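Shikimate dehydrogenase (Listeria monocytogenes, PDB 3TNL) probably catalyses the reversible NADP(H)-linked interconversion of 3-dehydroshikimate and shikimate, a step of the chorismate pathway that leads to the aromatic amino acids. Local coordinates at residues G154-I159 with L220-A225; T158-G163 with V228-A233; I181-R186 with A209-I214. All blocks are in the same frame, centred on the assembly; numbering follows the deposited sequence.

Contact 1 (G154-I159 with L220-A225); sequences GKKMTI and LRKEIA
One face of the parallel sheet of the Rossmann-type dinucleotide-binding domain is covered here by helix 217-226, whose E223 takes the ammonium group of K156 on strand 156-160. K156 leaves the strand with CG anti to its backbone N (chi1 177°) and stays extended to its end, crossing the bent E223 side chain at about a right angle. The salt bridge runs from K156 NZ to E223 OE1 at 2.7 Å, on the syn side of the carboxylate but 32° out of its plane. E226 also pairs with K156 and with K222, whose NZ lies 4.4 Å from K156 NZ, and this shared carboxylate probably offsets the repulsion between the two lysines. S182 OG of the adjoining strand is hydrogen-bonded to the same OE1, tying E223 to the sheet. Two residues along, T158 turns both branches to the helix. Its OG1 bonds to S227 and lies 3.4 Å from E223 CB, while its methyl CG2 packs 4.0 Å from L220 CD1 and 4.2 Å from I224 CG1. Strand and helix axes approach to 8.0 Å, their directions 140° apart. Apolar contact at T158 and ion pairs at the strand's start join helix to sheet in the alpha/beta layering of a Rossmann fold.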
loop_
_atom_site.group_PDB
_atom_site.type_symbol
_atom_site.label_atom_id
_atom_site.label_comp_id
_atom_site.label_asym_id
_atom_site.label_seq_id
_atom_site.Cartn_x
_atom_site.Cartn_y
_atom_site.Cartn_z
ATOM N N GLY B 154 24.040 -9.958 32.687
ATOM C CA GLY B 154 24.728 -9.910 33.966
ATOM C C GLY B 154 26.191 -9.525 33.878
ATOM O O GLY B 154 26.927 -9.631 34.845
ATOM N N LYS B 155 26.594 -9.015 32.712
ATOM C CA LYS B 155 27.983 -8.678 32.458
ATOM C C LYS B 155 28.113 -7.239 31.980
ATOM O O LYS B 155 27.165 -6.484 32.035
ATOM C CB LYS B 155 28.559 -9.673 31.455
ATOM C CG LYS B 155 28.422 -11.118 31.923
ATOM C CD LYS B 155 28.884 -12.124 30.923
ATOM C CE LYS B 155 28.592 -13.531 31.389
ATOM N NZ LYS B 155 28.948 -14.520 30.316
ATOM N N LYS B 156 29.311 -6.874 31.542
ATOM C CA LYS B 156 29.637 -5.520 31.126
ATOM C C LYS B 156 29.856 -5.401 29.636
ATOM O O LYS B 156 30.552 -6.245 29.029
ATOM C CB LYS B 156 30.896 -5.054 31.837
ATOM C CG LYS B 156 31.380 -3.732 31.474
ATOM C CD LYS B 156 32.458 -3.359 32.507
ATOM C CE LYS B 156 32.972 -1.997 32.294
ATOM N NZ LYS B 156 33.758 -1.499 33.492
ATOM N N MET B 157 29.234 -4.399 29.034
ATOM C CA MET B 157 29.431 -4.083 27.633
ATOM C C MET B 157 30.078 -2.729 27.542
ATOM O O MET B 157 29.732 -1.823 28.294
ATOM C CB MET B 157 28.088 -4.037 26.870
ATOM C CG MET B 157 28.203 -3.531 25.418
ATOM S SD MET B 157 26.690 -3.733 24.428
ATOM C CE MET B 157 25.565 -2.680 25.353
ATOM N N THR B 158 31.013 -2.604 26.602
ATOM C CA THR B 158 31.628 -1.345 26.222
ATOM C C THR B 158 31.125 -1.112 24.778
ATOM O O THR B 158 31.211 -1.982 23.953
ATOM C CB THR B 158 33.136 -1.341 26.285
ATOM O OG1 THR B 158 33.516 -1.471 27.666
ATOM C CG2 THR B 158 33.716 -0.059 25.751
ATOM N N ILE B 159 30.596 0.063 24.511
ATOM C CA ILE B 159 30.027 0.352 23.203
ATOM C C ILE B 159 30.405 1.744 22.721
ATOM O O ILE B 159 30.448 2.703 23.507
ATOM C CB ILE B 159 28.499 0.142 23.254
ATOM C CG1 ILE B 159 27.862 0.309 21.868
ATOM C CG2 ILE B 159 27.830 1.077 24.278
ATOM C CD1 ILE B 159 26.380 -0.072 21.833
ATOM N N LEU B 220 39.260 3.678 27.890
ATOM C CA LEU B 220 38.809 2.617 26.982
ATOM C C LEU B 220 39.506 1.258 27.245
ATOM O O LEU B 220 38.874 0.216 27.220
ATOM C CB LEU B 220 39.004 3.078 25.523
ATOM C CG LEU B 220 38.480 2.128 24.435
ATOM C CD1 LEU B 220 36.973 1.951 24.533
ATOM C CD2 LEU B 220 38.864 2.635 23.076
ATOM N N ARG B 221 40.806 1.289 27.514
ATOM C CA ARG B 221 41.546 0.063 27.814
ATOM C C ARG B 221 40.915 -0.635 29.028
ATOM O O ARG B 221 40.671 -1.831 29.003
ATOM C CB ARG B 221 43.008 0.395 28.105
ATOM C CG ARG B 221 43.897 -0.818 28.282
ATOM C CD ARG B 221 45.347 -0.438 28.545
ATOM N NE ARG B 221 45.916 0.135 27.333
ATOM C CZ ARG B 221 46.284 -0.608 26.290
ATOM N NH1 ARG B 221 46.773 -0.037 25.191
ATOM N NH2 ARG B 221 46.151 -1.914 26.336
ATOM N N LYS B 222 40.644 0.145 30.078
ATOM C CA LYS B 222 40.054 -0.415 31.299
ATOM C C LYS B 222 38.699 -1.014 30.991
ATOM O O LYS B 222 38.423 -2.178 31.343
ATOM C CB LYS B 222 39.913 0.613 32.407
ATOM C CG LYS B 222 39.240 0.045 33.669
ATOM C CD LYS B 222 38.979 1.151 34.706
ATOM C CE LYS B 222 38.431 0.595 36.010
ATOM N NZ LYS B 222 36.996 0.119 36.024
ATOM N N GLU B 223 37.849 -0.218 30.340
ATOM C CA GLU B 223 36.497 -0.691 30.077
ATOM C C GLU B 223 36.471 -1.990 29.257
ATOM O O GLU B 223 35.772 -2.971 29.629
ATOM C CB GLU B 223 35.618 0.415 29.471
ATOM C CG GLU B 223 35.522 1.681 30.319
ATOM C CD GLU B 223 35.178 1.394 31.740
ATOM O OE1 GLU B 223 34.206 0.668 31.966
ATOM O OE2 GLU B 223 35.893 1.891 32.649
ATOM N N ILE B 224 37.215 -2.019 28.159
ATOM C CA ILE B 224 37.253 -3.234 27.340
ATOM C C ILE B 224 37.778 -4.451 28.122
ATOM O O ILE B 224 37.239 -5.552 28.006
ATOM C CB ILE B 224 38.044 -3.033 26.061
ATOM C CG1 ILE B 224 37.382 -2.015 25.148
ATOM C CG2 ILE B 224 38.156 -4.346 25.303
ATOM C CD1 ILE B 224 38.216 -1.628 23.918
ATOM N N ALA B 225 38.827 -4.249 28.907
ATOM C CA ALA B 225 39.408 -5.305 29.688
ATOM C C ALA B 225 38.411 -5.979 30.624
ATOM O O ALA B 225 38.544 -7.175 30.909
ATOM C CB ALA B 225 40.601 -4.749 30.505
#

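Contact 2 (T158-G163 with V228-A233). With NAD (nicotinamide-adenine-dinucleotide), chain H.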
loop_
_atom_site.group_PDB
_atom_site.type_symbol
_atom_site.label_atom_id
_atom_site.label_comp_id
_atom_site.label_asym_id
_atom_site.label_seq_id
_atom_site.Cartn_x
_atom_site.Cartn_y
_atom_site.Cartn_z
ATOM N N THR B 158 31.013 -2.604 26.602
ATOM C CA THR B 158 31.628 -1.345 26.222
ATOM C C THR B 158 31.125 -1.112 24.778
ATOM O O THR B 158 31.211 -1.982 23.953
ATOM C CB THR B 158 33.136 -1.341 26.285
ATOM O OG1 THR B 158 33.516 -1.471 27.666
ATOM C CG2 THR B 158 33.716 -0.059 25.751
ATOM N N ILE B 159 30.596 0.063 24.511
ATOM C CA ILE B 159 30.027 0.352 23.203
ATOM C C ILE B 159 30.405 1.744 22.721
ATOM O O ILE B 159 30.448 2.703 23.507
ATOM C CB ILE B 159 28.499 0.142 23.254
ATOM C CG1 ILE B 159 27.862 0.309 21.868
ATOM C CG2 ILE B 159 27.830 1.077 24.278
ATOM C CD1 ILE B 159 26.380 -0.072 21.833
ATOM N N CYS B 160 30.694 1.845 21.423
ATOM C CA CYS B 160 30.997 3.100 20.766
ATOM C C CYS B 160 29.755 3.560 20.016
ATOM O O CYS B 160 29.203 2.840 19.203
ATOM C CB CYS B 160 32.107 2.958 19.721
ATOM S SG CYS B 160 33.662 2.398 20.404
ATOM N N GLY B 161 29.319 4.778 20.312
ATOM C CA GLY B 161 28.201 5.388 19.615
ATOM C C GLY B 161 27.119 5.920 20.527
ATOM O O GLY B 161 26.982 5.538 21.691
ATOM N N ALA B 162 26.303 6.782 19.934
ATOM C CA ALA B 162 25.211 7.486 20.643
ATOM C C ALA B 162 24.101 7.964 19.724
ATOM O O ALA B 162 23.300 8.850 20.116
ATOM C CB ALA B 162 25.754 8.632 21.465
ATOM N N GLY B 163 24.047 7.388 18.521
ATOM C CA GLY B 163 22.986 7.640 17.584
ATOM C C GLY B 163 21.821 6.696 17.807
ATOM O O GLY B 163 21.645 6.135 18.888
ATOM N N VAL B 228 32.562 -8.216 28.651
ATOM C CA VAL B 228 32.341 -9.472 27.925
ATOM C C VAL B 228 32.284 -9.186 26.388
ATOM O O VAL B 228 32.662 -10.050 25.567
ATOM C CB VAL B 228 31.024 -10.170 28.409
ATOM C CG1 VAL B 228 29.778 -9.392 28.055
ATOM C CG2 VAL B 228 30.981 -11.561 27.837
ATOM N N ILE B 229 31.905 -7.955 26.049
ATOM C CA ILE B 229 31.714 -7.575 24.659
ATOM C C ILE B 229 32.073 -6.113 24.471
ATOM O O ILE B 229 31.820 -5.255 25.341
ATOM C CB ILE B 229 30.234 -7.829 24.261
ATOM C CG1 ILE B 229 30.033 -7.670 22.742
ATOM C CG2 ILE B 229 29.263 -6.996 25.088
ATOM C CD1 ILE B 229 28.669 -8.177 22.272
ATOM N N PHE B 230 32.681 -5.833 23.304
ATOM C CA PHE B 230 33.021 -4.507 22.821
ATOM C C PHE B 230 32.284 -4.376 21.495
ATOM O O PHE B 230 32.480 -5.169 20.596
ATOM C CB PHE B 230 34.536 -4.349 22.624
ATOM C CG PHE B 230 34.947 -3.042 22.003
ATOM C CD1 PHE B 230 34.600 -1.859 22.602
ATOM C CD2 PHE B 230 35.709 -2.995 20.845
ATOM C CE1 PHE B 230 34.984 -0.659 22.067
ATOM C CE2 PHE B 230 36.085 -1.762 20.304
ATOM C CZ PHE B 230 35.693 -0.595 20.916
ATOM N N THR B 231 31.460 -3.359 21.383
ATOM C CA THR B 231 30.608 -3.157 20.221
ATOM C C THR B 231 30.777 -1.820 19.552
ATOM O O THR B 231 30.838 -0.797 20.210
ATOM C CB THR B 231 29.107 -3.211 20.707
ATOM O OG1 THR B 231 28.859 -4.492 21.305
ATOM C CG2 THR B 231 28.106 -2.956 19.559
ATOM N N ASN B 232 30.885 -1.827 18.234
ATOM C CA ASN B 232 30.850 -0.616 17.466
ATOM C C ASN B 232 29.410 -0.374 17.005
ATOM O O ASN B 232 28.822 -1.192 16.305
ATOM C CB ASN B 232 31.696 -0.669 16.194
ATOM C CG ASN B 232 31.506 0.587 15.362
ATOM O OD1 ASN B 232 31.789 1.704 15.840
ATOM N ND2 ASN B 232 30.930 0.454 14.160
ATOM N N ALA B 233 28.869 0.770 17.376
ATOM C CA ALA B 233 27.538 1.205 16.938
ATOM C C ALA B 233 27.633 2.607 16.344
ATOM O O ALA B 233 26.814 3.486 16.620
ATOM C CB ALA B 233 26.484 1.092 18.052
HETATM P PA NAD H . 23.381 7.986 13.712
HETATM O O1A NAD H . 23.603 9.008 12.600
HETATM O O2A NAD H . 22.081 8.042 14.492
HETATM O O5B NAD H . 24.662 8.014 14.703
HETATM C C5B NAD H . 26.017 8.089 14.255
HETATM C C4B NAD H . 26.957 7.709 15.405
HETATM O O4B NAD H . 28.289 7.554 14.889
HETATM C C3B NAD H . 27.102 8.819 16.429
HETATM O O3B NAD H . 27.382 8.206 17.713
HETATM C C2B NAD H . 28.315 9.602 15.987
HETATM O O2B NAD H . 28.987 10.256 17.055
HETATM C C1B NAD H . 29.189 8.496 15.432
HETATM N N9A NAD H . 30.181 8.871 14.418
HETATM C C8A NAD H . 29.906 9.152 13.122
HETATM N N7A NAD H . 31.060 9.384 12.462
HETATM C C5A NAD H . 32.105 9.241 13.316
HETATM C C6A NAD H . 33.480 9.336 13.263
HETATM N N6A NAD H . 34.096 9.625 12.111
HETATM N N1A NAD H . 34.221 9.079 14.363
HETATM C C2A NAD H . 33.625 8.776 15.543
HETATM N N3A NAD H . 32.284 8.668 15.680
HETATM C C4A NAD H . 31.496 8.887 14.604
HETATM O O3 NAD H . 23.570 6.558 13.016
HETATM P PN NAD H . 22.819 5.183 13.376
HETATM O O1N NAD H . 21.463 5.098 12.720
HETATM O O2N NAD H . 22.964 4.899 14.872
HETATM O O5D NAD H . 23.677 4.085 12.567
HETATM C C5D NAD H . 25.035 3.872 12.934
HETATM C C4D NAD H . 25.441 2.610 12.198
HETATM O O4D NAD H . 24.551 1.540 12.562
HETATM C C3D NAD H . 25.313 2.777 10.693
HETATM O O3D NAD H . 26.508 2.282 10.080
HETATM C C2D NAD H . 24.110 1.929 10.314
HETATM O O2D NAD H . 24.169 1.439 8.955
HETATM C C1D NAD H . 24.167 0.832 11.369
HETATM N N1N NAD H . 22.907 0.147 11.668
HETATM C C2N NAD H . 22.829 -1.189 11.525
HETATM C C3N NAD H . 21.652 -1.869 11.820
HETATM C C7N NAD H . 21.537 -3.351 11.673
HETATM O O7N NAD H . 20.391 -3.790 11.580
HETATM N N7N NAD H . 22.645 -4.124 11.685
HETATM C C4N NAD H . 20.537 -1.142 12.268
HETATM C C5N NAD H . 20.644 0.237 12.412
HETATM C C6N NAD H . 21.847 0.871 12.100
HETATM O O HOH W 1 24.457 4.784 16.948
#
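Four backbone hydrogen bonds join T158-C160 to residues 229-233 of the neighbouring strand and its end, in parallel register T158 with F230, I159 with T231 and C160 with N232. T158 N donates to I229 O, T231 N to T158 O, and C160 N to T231 O at 2.9 Å. The last rung, A233 N to C160 O at 2.8 Å, is more bent, with an angle of 142° at the hydrogen. Side-chain packing differs on the two faces. On one, F230 extends its ring past the T158 methyl, CD1 to CG2 3.7 Å, and C160 SG lies obliquely to the F230 ring, 4.7 Å from its centroid. On the other, I159 and T231 lie side by side, and I159 CD1, at the end of an extended chain, reaches A233 CB at 4.0 Å. These are the central strands of the Rossmann sheet, and beyond C160 the chain enters the glycine-rich turn G161-G163 that leads into helix 164-175. Contacts to NAD arise there from the backbone: A162 N donates to the ribose hydroxyl oxygen O3B at 2.9 Å. One water donates to A233 O and to the phosphate oxygen O2N of NAD, 2.6 Å away, and accepts a weak bond from G163 N.

Contact 3 (I181-R186 with A209-I214); sequences ISIFNR and AQLFDI. With NAD (nicotinamide-adenine-dinucleotide), chain H.
At one edge of the Rossmann sheet, strands 180-185 and 208-213, joined by helix 191-204 in a beta-alpha-beta unit, meet in parallel register from I181 beside A209 to F184 beside F212. Backbone bonds alternate between the strands: Q210 N to I181 O, I183 N to Q210 O, F212 N to I183 O and N185 N to F212 O. The I183 N to Q210 O bond is almost straight (178°). Further on, I214 N donates to N185 O at 3.2 Å, from above the carbonyl plane. On the face toward helix 217-226, F212 lays its CB over the F184 ring, 4.0 Å from the centroid. The two rings meet obliquely, planes at 35°, and the carbonyl of D213 approaches the F184 ring edge. I214 CD1 packs against F184 CB at 3.8 Å. On the opposite face, toward helix 191-204, L211 CD1 rests on I183 CG2 at 3.6 Å. The end of strand 180-185 grips the adenosine half of NAD. N185 OD1 accepts from ribose O3B at 2.7 Å, and ND2 donates to O2B at 3.2 Å and to R186 O, which pins the amide's rotation. R186 starts with CG between its backbone N and carbonyl carbon (chi1 64°), then runs extended beneath the adenine, with C5A 3.6 Å above the guanidinium centre. D188 pairs with R186 NE, and I214 CG2 touches R186 CA at 3.7 Å. One amide thus engages both ribose hydroxyl oxygens while a flat guanidinium covers the adenine, and D188 probably balances the charge of that group and steadies it against the base.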
loop_
_atom_site.group_PDB
_atom_site.type_symbol
_atom_site.label_atom_id
_atom_site.label_comp_id
_atom_site.label_asym_id
_atom_site.label_seq_id
_atom_site.Cartn_x
_atom_site.Cartn_y
_atom_site.Cartn_z
ATOM N N ILE B 181 27.234 -0.818 31.480
ATOM C CA ILE B 181 27.452 -0.349 30.116
ATOM C C ILE B 181 28.336 0.881 30.143
ATOM O O ILE B 181 28.036 1.863 30.823
ATOM C CB ILE B 181 26.118 0.009 29.398
ATOM C CG1 ILE B 181 25.235 -1.247 29.304
ATOM C CG2 ILE B 181 26.385 0.567 28.018
ATOM C CD1 ILE B 181 23.884 -1.043 28.669
ATOM N N SER B 182 29.446 0.813 29.420
ATOM C CA SER B 182 30.338 1.924 29.246
ATOM C C SER B 182 30.265 2.400 27.797
ATOM O O SER B 182 30.617 1.660 26.878
ATOM C CB SER B 182 31.760 1.591 29.625
ATOM O OG SER B 182 31.813 1.314 31.026
ATOM N N ILE B 183 29.800 3.638 27.635
ATOM C CA ILE B 183 29.620 4.254 26.316
ATOM C C ILE B 183 30.766 5.203 26.023
ATOM O O ILE B 183 31.168 5.996 26.884
ATOM C CB ILE B 183 28.310 5.085 26.271
ATOM C CG1 ILE B 183 27.105 4.234 26.729
ATOM C CG2 ILE B 183 28.099 5.743 24.878
ATOM C CD1 ILE B 183 25.815 5.029 26.971
ATOM N N PHE B 184 31.266 5.129 24.789
ATOM C CA PHE B 184 32.294 6.030 24.289
ATOM C C PHE B 184 31.766 6.719 23.041
ATOM O O PHE B 184 31.237 6.083 22.143
ATOM C CB PHE B 184 33.594 5.314 23.962
ATOM C CG PHE B 184 34.345 4.875 25.180
ATOM C CD1 PHE B 184 35.468 5.555 25.581
ATOM C CD2 PHE B 184 33.920 3.774 25.923
ATOM C CE1 PHE B 184 36.160 5.161 26.712
ATOM C CE2 PHE B 184 34.601 3.371 27.049
ATOM C CZ PHE B 184 35.715 4.085 27.462
ATOM N N ASN B 185 31.864 8.041 23.012
ATOM C CA ASN B 185 31.434 8.786 21.854
ATOM C C ASN B 185 32.315 10.018 21.705
ATOM O O ASN B 185 32.820 10.565 22.700
ATOM C CB ASN B 185 29.952 9.246 21.970
ATOM C CG ASN B 185 29.338 9.538 20.606
ATOM O OD1 ASN B 185 28.984 8.581 19.884
ATOM N ND2 ASN B 185 29.246 10.829 20.227
ATOM N N ARG B 186 32.505 10.465 20.469
ATOM C CA ARG B 186 33.256 11.707 20.249
ATOM C C ARG B 186 32.427 12.896 20.724
ATOM O O ARG B 186 31.214 12.783 20.959
ATOM C CB ARG B 186 33.644 11.892 18.778
ATOM C CG ARG B 186 32.507 12.051 17.769
ATOM C CD ARG B 186 33.040 12.362 16.407
ATOM N NE ARG B 186 31.996 12.575 15.415
ATOM C CZ ARG B 186 32.259 12.733 14.128
ATOM N NH1 ARG B 186 31.276 12.940 13.261
ATOM N NH2 ARG B 186 33.518 12.642 13.715
ATOM N N ALA B 209 25.612 2.591 34.121
ATOM C CA ALA B 209 26.036 3.199 32.870
ATOM C C ALA B 209 26.943 4.396 33.108
ATOM O O ALA B 209 26.782 5.160 34.074
ATOM C CB ALA B 209 24.802 3.620 32.062
ATOM N N GLN B 210 27.884 4.581 32.196
ATOM C CA GLN B 210 28.787 5.719 32.201
ATOM C C GLN B 210 29.180 6.056 30.775
ATOM O O GLN B 210 29.104 5.189 29.901
ATOM C CB GLN B 210 29.997 5.510 33.092
ATOM C CG GLN B 210 30.793 4.340 32.831
ATOM C CD GLN B 210 31.761 4.004 34.009
ATOM O OE1 GLN B 210 32.001 4.805 34.942
ATOM N NE2 GLN B 210 32.343 2.832 33.922
ATOM N N LEU B 211 29.552 7.325 30.572
ATOM C CA LEU B 211 29.952 7.864 29.274
ATOM C C LEU B 211 31.343 8.506 29.330
ATOM O O LEU B 211 31.676 9.202 30.291
ATOM C CB LEU B 211 28.945 8.928 28.837
ATOM C CG LEU B 211 29.262 9.715 27.565
ATOM C CD1 LEU B 211 29.293 8.867 26.311
ATOM C CD2 LEU B 211 28.244 10.867 27.469
ATOM N N PHE B 212 32.143 8.250 28.302
ATOM C CA PHE B 212 33.457 8.828 28.135
ATOM C C PHE B 212 33.687 9.286 26.695
ATOM O O PHE B 212 33.042 8.812 25.761
ATOM C CB PHE B 212 34.518 7.792 28.446
ATOM C CG PHE B 212 34.374 7.163 29.816
ATOM C CD1 PHE B 212 34.803 7.827 30.937
ATOM C CD2 PHE B 212 33.818 5.904 29.956
ATOM C CE1 PHE B 212 34.675 7.230 32.202
ATOM C CE2 PHE B 212 33.726 5.300 31.212
ATOM C CZ PHE B 212 34.142 5.989 32.317
ATOM N N ASP B 213 34.657 10.170 26.513
ATOM C CA ASP B 213 35.093 10.612 25.185
ATOM C C ASP B 213 35.865 9.447 24.558
ATOM O O ASP B 213 36.674 8.810 25.225
ATOM C CB ASP B 213 36.022 11.821 25.386
ATOM C CG ASP B 213 36.373 12.558 24.119
ATOM O OD1 ASP B 213 36.623 13.791 24.259
ATOM O OD2 ASP B 213 36.371 11.995 23.020
ATOM N N ILE B 214 35.655 9.206 23.267
ATOM C CA ILE B 214 36.386 8.175 22.535
ATOM C C ILE B 214 37.901 8.480 22.526
ATOM O O ILE B 214 38.723 7.595 22.285
ATOM C CB ILE B 214 35.821 8.003 21.065
ATOM C CG1 ILE B 214 36.398 6.768 20.356
ATOM C CG2 ILE B 214 36.054 9.280 20.229
ATOM C CD1 ILE B 214 36.056 5.431 21.018
HETATM P PA NAD H . 23.381 7.986 13.712
HETATM O O1A NAD H . 23.603 9.008 12.600
HETATM O O2A NAD H . 22.081 8.042 14.492
HETATM O O5B NAD H . 24.662 8.014 14.703
HETATM C C5B NAD H . 26.017 8.089 14.255
HETATM C C4B NAD H . 26.957 7.709 15.405
HETATM O O4B NAD H . 28.289 7.554 14.889
HETATM C C3B NAD H . 27.102 8.819 16.429
HETATM O O3B NAD H . 27.382 8.206 17.713
HETATM C C2B NAD H . 28.315 9.602 15.987
HETATM O O2B NAD H . 28.987 10.256 17.055
HETATM C C1B NAD H . 29.189 8.496 15.432
HETATM N N9A NAD H . 30.181 8.871 14.418
HETATM C C8A NAD H . 29.906 9.152 13.122
HETATM N N7A NAD H . 31.060 9.384 12.462
HETATM C C5A NAD H . 32.105 9.241 13.316
HETATM C C6A NAD H . 33.480 9.336 13.263
HETATM N N6A NAD H . 34.096 9.625 12.111
HETATM N N1A NAD H . 34.221 9.079 14.363
HETATM C C2A NAD H . 33.625 8.776 15.543
HETATM N N3A NAD H . 32.284 8.668 15.680
HETATM C C4A NAD H . 31.496 8.887 14.604
HETATM O O3 NAD H . 23.570 6.558 13.016
HETATM P PN NAD H . 22.819 5.183 13.376
HETATM O O1N NAD H . 21.463 5.098 12.720
HETATM O O2N NAD H . 22.964 4.899 14.872
HETATM O O5D NAD H . 23.677 4.085 12.567
HETATM C C5D NAD H . 25.035 3.872 12.934
HETATM C C4D NAD H . 25.441 2.610 12.198
HETATM O O4D NAD H . 24.551 1.540 12.562
HETATM C C3D NAD H . 25.313 2.777 10.693
HETATM O O3D NAD H . 26.508 2.282 10.080
HETATM C C2D NAD H . 24.110 1.929 10.314
HETATM O O2D NAD H . 24.169 1.439 8.955
HETATM C C1D NAD H . 24.167 0.832 11.369
HETATM N N1N NAD H . 22.907 0.147 11.668
HETATM C C2N NAD H . 22.829 -1.189 11.525
HETATM C C3N NAD H . 21.652 -1.869 11.820
HETATM C C7N NAD H . 21.537 -3.351 11.673
HETATM O O7N NAD H . 20.391 -3.790 11.580
HETATM N N7N NAD H . 22.645 -4.124 11.685
HETATM C C4N NAD H . 20.537 -1.142 12.268
HETATM C C5N NAD H . 20.644 0.237 12.412
HETATM C C6N NAD H . 21.847 0.871 12.100
#

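The three contacts lie 9 to 10 Å apart, centre to centre, within the NAD-binding domain, and all reach its parallel sheet of order 208-213, 180-185, 156-160, 229-232, 258-261, 281-283. The segments of contacts 1 and 2 overlap at T158 and I159 of strand 156-160, and T158 takes part in both. Their other partners, helix 217-226 and strand 229-232, follow each other in the chain. Contact 3 is nested in the loop that both close, and strand 180-185 bonds to strand 156-160 through S182 O to I159 N and I159 O to F184 N. Contacts 2 and 3 bring G161-G163 and N185-R186 together around NAD at the strands' C-terminal ends, whereas contact 1 joins helix 217-226 to one face of the sheet.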